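Local structure of protein yahD a copper inducible hydrolase (Lactococcus lactis subsp. lactis, 3OG9) at residues A132-T144 against D160-D174. The protein is a copper-inducible protein of the alpha/beta-hydrolase fold, probably a hydrolase, that binds D-malate in its pocket. Numbering follows the deposited sequence.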
loop_
_atom_site.group_PDB
_atom_site.type_symbol
_atom_site.label_atom_id
_atom_site.label_comp_id
_atom_site.label_asym_id
_atom_site.label_seq_id
_atom_site.Cartn_x
_atom_site.Cartn_y
_atom_site.Cartn_z
ATOM N N ALA A 132 1.189 0.780 5.552
ATOM C CA ALA A 132 0.646 -0.490 5.006
ATOM C C ALA A 132 -0.106 -1.228 6.094
ATOM O O ALA A 132 0.519 -1.729 7.017
ATOM C CB ALA A 132 1.776 -1.383 4.503
ATOM N N PHE A 133 -1.429 -1.294 6.003
ATOM C CA PHE A 133 -2.216 -2.077 6.963
ATOM C C PHE A 133 -2.378 -3.505 6.511
ATOM O O PHE A 133 -2.919 -3.764 5.425
ATOM C CB PHE A 133 -3.585 -1.455 7.201
ATOM C CG PHE A 133 -3.537 -0.026 7.720
ATOM C CD1 PHE A 133 -3.089 0.255 9.010
ATOM C CD2 PHE A 133 -3.978 1.040 6.921
ATOM C CE1 PHE A 133 -3.056 1.601 9.494
ATOM C CE2 PHE A 133 -3.948 2.381 7.402
ATOM C CZ PHE A 133 -3.494 2.654 8.673
ATOM N N HIS A 134 -1.889 -4.426 7.336
ATOM C CA HIS A 134 -1.968 -5.866 7.073
ATOM C C HIS A 134 -1.388 -6.281 5.723
ATOM O O HIS A 134 -1.995 -7.067 4.964
ATOM C CB HIS A 134 -3.409 -6.363 7.297
ATOM C CG HIS A 134 -3.876 -6.057 8.676
ATOM N ND1 HIS A 134 -3.349 -6.693 9.776
ATOM C CD2 HIS A 134 -4.706 -5.099 9.149
ATOM C CE1 HIS A 134 -3.854 -6.154 10.874
ATOM N NE2 HIS A 134 -4.686 -5.192 10.519
ATOM N N GLY A 135 -0.184 -5.767 5.468
ATOM C CA GLY A 135 0.573 -6.097 4.282
ATOM C C GLY A 135 1.432 -7.352 4.461
ATOM O O GLY A 135 1.596 -7.903 5.583
ATOM N N MET A 136 2.022 -7.788 3.344
ATOM C CA MET A 136 2.831 -8.982 3.318
ATOM C C MET A 136 3.800 -8.932 2.166
ATOM O O MET A 136 3.669 -8.092 1.280
ATOM C CB MET A 136 1.926 -10.207 3.159
ATOM C CG MET A 136 1.238 -10.327 1.771
ATOM S SD MET A 136 -0.123 -11.507 1.843
ATOM C CE MET A 136 0.733 -12.914 2.451
ATOM N N GLN A 137 4.774 -9.853 2.173
ATOM C CA GLN A 137 5.649 -10.027 1.016
ATOM C C GLN A 137 4.922 -10.815 -0.105
ATOM O O GLN A 137 4.403 -11.897 0.149
ATOM C CB GLN A 137 6.935 -10.750 1.460
ATOM C CG GLN A 137 7.939 -10.881 0.350
ATOM C CD GLN A 137 9.032 -11.840 0.653
ATOM O OE1 GLN A 137 8.797 -13.052 0.806
ATOM N NE2 GLN A 137 10.254 -11.321 0.730
ATOM N N LEU A 138 4.910 -10.288 -1.330
ATOM C CA LEU A 138 4.327 -10.978 -2.491
ATOM C C LEU A 138 5.320 -11.911 -3.235
ATOM O O LEU A 138 4.918 -12.933 -3.793
ATOM C CB LEU A 138 3.794 -9.927 -3.477
ATOM C CG LEU A 138 2.647 -9.096 -2.909
ATOM C CD1 LEU A 138 2.162 -8.183 -3.984
ATOM C CD2 LEU A 138 1.514 -10.034 -2.397
ATOM N N GLU A 139 6.598 -11.532 -3.253
ATOM C CA GLU A 139 7.622 -12.275 -3.959
ATOM C C GLU A 139 8.999 -12.034 -3.319
ATOM O O GLU A 139 9.239 -10.998 -2.675
ATOM C CB GLU A 139 7.635 -11.884 -5.456
ATOM C CG GLU A 139 7.617 -10.372 -5.667
ATOM C CD GLU A 139 8.063 -9.934 -7.061
ATOM O OE1 GLU A 139 8.507 -10.829 -7.858
ATOM O OE2 GLU A 139 7.987 -8.694 -7.333
ATOM N N ASP A 140 9.901 -12.992 -3.494
ATOM C CA ASP A 140 11.288 -12.812 -3.070
ATOM C C ASP A 140 12.097 -12.485 -4.329
ATOM O O ASP A 140 11.941 -13.155 -5.360
ATOM C CB ASP A 140 11.792 -14.088 -2.398
ATOM C CG ASP A 140 13.121 -13.890 -1.661
ATOM O OD1 ASP A 140 13.560 -12.729 -1.472
ATOM O OD2 ASP A 140 13.729 -14.906 -1.263
ATOM N N PHE A 141 12.928 -11.443 -4.263
ATOM C CA PHE A 141 13.758 -11.017 -5.397
ATOM C C PHE A 141 14.972 -10.227 -4.911
ATOM O O PHE A 141 15.076 -9.939 -3.732
ATOM C CB PHE A 141 12.951 -10.185 -6.409
ATOM C CG PHE A 141 12.282 -8.961 -5.811
ATOM C CD1 PHE A 141 12.844 -7.691 -5.983
ATOM C CD2 PHE A 141 11.083 -9.078 -5.091
ATOM C CE1 PHE A 141 12.235 -6.555 -5.434
ATOM C CE2 PHE A 141 10.463 -7.942 -4.540
ATOM C CZ PHE A 141 11.042 -6.689 -4.705
ATOM N N GLU A 142 15.882 -9.898 -5.832
ATOM C CA GLU A 142 17.030 -9.027 -5.534
ATOM C C GLU A 142 16.620 -7.558 -5.643
ATOM O O GLU A 142 16.388 -7.044 -6.754
ATOM C CB GLU A 142 18.214 -9.332 -6.466
ATOM C CG GLU A 142 19.519 -8.628 -6.061
ATOM C CD GLU A 142 20.590 -8.691 -7.144
ATOM O OE1 GLU A 142 20.825 -9.799 -7.664
ATOM O OE2 GLU A 142 21.199 -7.639 -7.474
ATOM N N GLN A 143 16.495 -6.905 -4.487
ATOM C CA GLN A 143 16.174 -5.472 -4.416
ATOM C C GLN A 143 17.437 -4.685 -4.707
ATOM O O GLN A 143 18.410 -4.807 -3.982
ATOM C CB GLN A 143 15.698 -5.064 -3.014
ATOM C CG GLN A 143 14.257 -5.402 -2.648
ATOM C CD GLN A 143 14.122 -6.781 -2.026
ATOM O OE1 GLN A 143 15.070 -7.299 -1.431
ATOM N NE2 GLN A 143 12.945 -7.378 -2.154
ATOM N N THR A 144 17.413 -3.880 -5.767
ATOM C CA THR A 144 18.499 -2.941 -6.050
ATOM C C THR A 144 18.019 -1.535 -5.721
ATOM O O THR A 144 18.363 -0.572 -6.437
ATOM C CB THR A 144 18.923 -2.946 -7.545
ATOM O OG1 THR A 144 17.849 -2.436 -8.355
ATOM C CG2 THR A 144 19.336 -4.367 -8.019
ATOM N N ASP A 160 -3.797 -13.239 12.238
ATOM C CA ASP A 160 -4.123 -13.082 10.831
ATOM C C ASP A 160 -3.830 -14.375 10.083
ATOM O O ASP A 160 -2.671 -14.730 9.882
ATOM C CB ASP A 160 -3.312 -11.919 10.245
ATOM C CG ASP A 160 -3.760 -11.527 8.864
ATOM O OD1 ASP A 160 -4.399 -12.353 8.186
ATOM O OD2 ASP A 160 -3.427 -10.413 8.436
ATOM N N MET A 161 -4.880 -15.079 9.653
ATOM C CA MET A 161 -4.712 -16.332 8.916
ATOM C C MET A 161 -4.055 -16.063 7.554
ATOM O O MET A 161 -3.401 -16.940 6.982
ATOM N N ILE A 162 -4.214 -14.848 7.045
ATOM C CA ILE A 162 -3.794 -14.528 5.691
ATOM C C ILE A 162 -2.306 -14.217 5.585
ATOM O O ILE A 162 -1.680 -14.512 4.555
ATOM C CB ILE A 162 -4.708 -13.413 5.070
ATOM C CG1 ILE A 162 -6.142 -13.952 5.034
ATOM C CG2 ILE A 162 -4.216 -12.992 3.665
ATOM C CD1 ILE A 162 -7.201 -12.961 4.763
ATOM N N VAL A 163 -1.734 -13.632 6.639
ATOM C CA VAL A 163 -0.335 -13.266 6.611
ATOM C C VAL A 163 0.424 -14.148 7.613
ATOM O O VAL A 163 0.314 -13.941 8.817
ATOM C CB VAL A 163 -0.113 -11.756 6.937
ATOM C CG1 VAL A 163 1.392 -11.400 7.007
ATOM C CG2 VAL A 163 -0.863 -10.863 5.932
ATOM N N PRO A 164 1.196 -15.121 7.112
ATOM C CA PRO A 164 2.075 -15.928 7.944
ATOM C C PRO A 164 3.129 -15.071 8.645
ATOM O O PRO A 164 3.657 -14.112 8.049
ATOM C CB PRO A 164 2.784 -16.836 6.930
ATOM C CG PRO A 164 1.861 -16.895 5.756
ATOM C CD PRO A 164 1.273 -15.512 5.687
ATOM N N GLN A 165 3.482 -15.466 9.868
ATOM C CA GLN A 165 4.546 -14.801 10.601
ATOM C C GLN A 165 5.846 -14.730 9.803
ATOM O O GLN A 165 6.478 -13.670 9.729
ATOM C CB GLN A 165 4.793 -15.503 11.952
ATOM C CG GLN A 165 5.963 -14.945 12.722
ATOM C CD GLN A 165 6.122 -15.564 14.113
ATOM O OE1 GLN A 165 5.239 -15.449 14.976
ATOM N NE2 GLN A 165 7.276 -16.198 14.347
ATOM N N LYS A 166 6.248 -15.854 9.208
ATOM C CA LYS A 166 7.511 -15.894 8.460
ATOM C C LYS A 166 7.442 -14.912 7.319
ATOM O O LYS A 166 8.422 -14.223 7.017
ATOM C CB LYS A 166 7.824 -17.304 7.924
ATOM C CG LYS A 166 9.112 -17.362 7.021
ATOM C CD LYS A 166 9.833 -18.711 7.087
ATOM C CE LYS A 166 9.173 -19.767 6.218
ATOM N NZ LYS A 166 9.726 -21.137 6.532
ATOM N N ASN A 167 6.294 -14.882 6.650
ATOM C CA ASN A 167 6.109 -13.959 5.542
ATOM C C ASN A 167 6.263 -12.506 5.991
ATOM O O ASN A 167 6.988 -11.726 5.357
ATOM C CB ASN A 167 4.749 -14.154 4.853
ATOM C CG ASN A 167 4.566 -13.176 3.692
ATOM O OD1 ASN A 167 4.644 -11.955 3.887
ATOM N ND2 ASN A 167 4.409 -13.699 2.487
ATOM N N PHE A 168 5.564 -12.117 7.065
ATOM C CA PHE A 168 5.747 -10.762 7.600
ATOM C C PHE A 168 7.207 -10.453 8.014
ATOM O O PHE A 168 7.691 -9.362 7.755
ATOM C CB PHE A 168 4.745 -10.464 8.723
ATOM C CG PHE A 168 4.690 -8.991 9.110
ATOM C CD1 PHE A 168 4.105 -8.042 8.247
ATOM C CD2 PHE A 168 5.248 -8.556 10.330
ATOM C CE1 PHE A 168 4.068 -6.656 8.599
ATOM C CE2 PHE A 168 5.227 -7.169 10.696
ATOM C CZ PHE A 168 4.651 -6.223 9.828
ATOM N N GLY A 169 7.912 -11.428 8.606
ATOM C CA GLY A 169 9.371 -11.304 8.866
ATOM C C GLY A 169 10.214 -11.014 7.631
ATOM O O GLY A 169 11.215 -10.253 7.678
ATOM N N ASP A 170 9.853 -11.648 6.517
ATOM C CA ASP A 170 10.537 -11.408 5.245
ATOM C C ASP A 170 10.246 -10.024 4.692
ATOM O O ASP A 170 11.139 -9.374 4.145
ATOM C CB ASP A 170 10.209 -12.492 4.191
ATOM C CG ASP A 170 11.023 -13.799 4.386
ATOM O OD1 ASP A 170 12.212 -13.771 4.847
ATOM O OD2 ASP A 170 10.480 -14.879 4.047
ATOM N N LEU A 171 8.998 -9.574 4.795
ATOM C CA LEU A 171 8.676 -8.206 4.395
ATOM C C LEU A 171 9.474 -7.158 5.205
ATOM O O LEU A 171 10.031 -6.235 4.638
ATOM C CB LEU A 171 7.166 -7.940 4.547
ATOM C CG LEU A 171 6.762 -6.475 4.328
ATOM C CD1 LEU A 171 6.964 -6.091 2.844
ATOM C CD2 LEU A 171 5.297 -6.292 4.758
ATOM N N LYS A 172 9.496 -7.307 6.521
ATOM C CA LYS A 172 10.220 -6.358 7.381
ATOM C C LYS A 172 11.725 -6.390 7.023
ATOM O O LYS A 172 12.396 -5.349 6.874
ATOM C CB LYS A 172 10.028 -6.779 8.840
ATOM C CG LYS A 172 8.696 -6.418 9.451
ATOM C CD LYS A 172 8.783 -6.660 10.980
ATOM C CE LYS A 172 9.021 -8.123 11.341
ATOM N NZ LYS A 172 9.121 -8.245 12.825
ATOM N N GLY A 173 12.225 -7.606 6.865
ATOM C CA GLY A 173 13.634 -7.838 6.494
ATOM C C GLY A 173 13.991 -7.194 5.167
ATOM O O GLY A 173 15.030 -6.546 5.051
ATOM N N ASP A 174 13.152 -7.370 4.138
ATOM C CA ASP A 174 13.418 -6.710 2.847
ATOM C C ASP A 174 13.463 -5.201 2.997
ATOM O O ASP A 174 14.356 -4.557 2.462
ATOM C CB ASP A 174 12.381 -7.087 1.775
ATOM C CG ASP A 174 12.557 -8.540 1.262
ATOM O OD1 ASP A 174 11.681 -9.010 0.510
ATOM O OD2 ASP A 174 13.573 -9.190 1.579
HETATM O O HOH W 1 -1.593 -8.915 9.496
HETATM O O HOH W 2 8.099 -14.970 2.816
HETATM O O HOH W 3 12.866 -11.898 1.384
HETATM O O HOH W 4 9.385 -8.322 -1.435
HETATM O O HOH W 5 15.877 -9.791 0.581
HETATM O O HOH W 6 15.742 -5.231 0.239
#
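The side-chain amide of N167 pairs with both backbone polar groups of Q137, joining the loop after strand 129-133 to helix 165-177 in this alpha/beta-hydrolase fold. Q137 N donates to N167 OD1 at 2.7 Å, in the carbonyl plane and on a lone pair. N167 ND2 returns a nearly straight bond to Q137 O at 3.0 Å (N-H...O 175°). The amide reaches the loop from the first turn of the helix because chi1 of 180° swings CG away from the backbone N. Replacing N167 by an alanine removes the amide, and Q137 N and O would probably lose these two mates, so the loop could shift against the helix.

The Q137 side chain runs extended along the helix, over D170 CB. Its NE2 donates to D174 OD1 at 2.7 Å, approaching from above the carboxylate plane. Q143 NE2 adds a weak bond to the same oxygen. Q137 OE1 is held by K71 and by a water that also donates to D170 OD2.

Carbon packing lies beside the amide pair. L171 CD2 packs against the backbone of G135 and M136. M136 CB rests on V163 CG2 at 4.0 Å, and its chain, bent at chi3 (-55°), packs CE against P164 CD and near the carbonyl oxygen of I162. M136 also touches the bound D-malate, and N114 of the malate site accepts from M136 N. M136 thus brings this loop to the malate pocket.

Further out, D160 is consistent with the acid of a Ser-His-Asp triad with S110 and H191. Its OD2 bonds to H191, and its OD1 accepts from I162 N in an Asx turn. H134, whose NE2 bonds to E197, meets D160 through water: the water lies 2.8 Å from H134 ND1, in the ring plane, and donates to D160 OD2 at 2.6 Å.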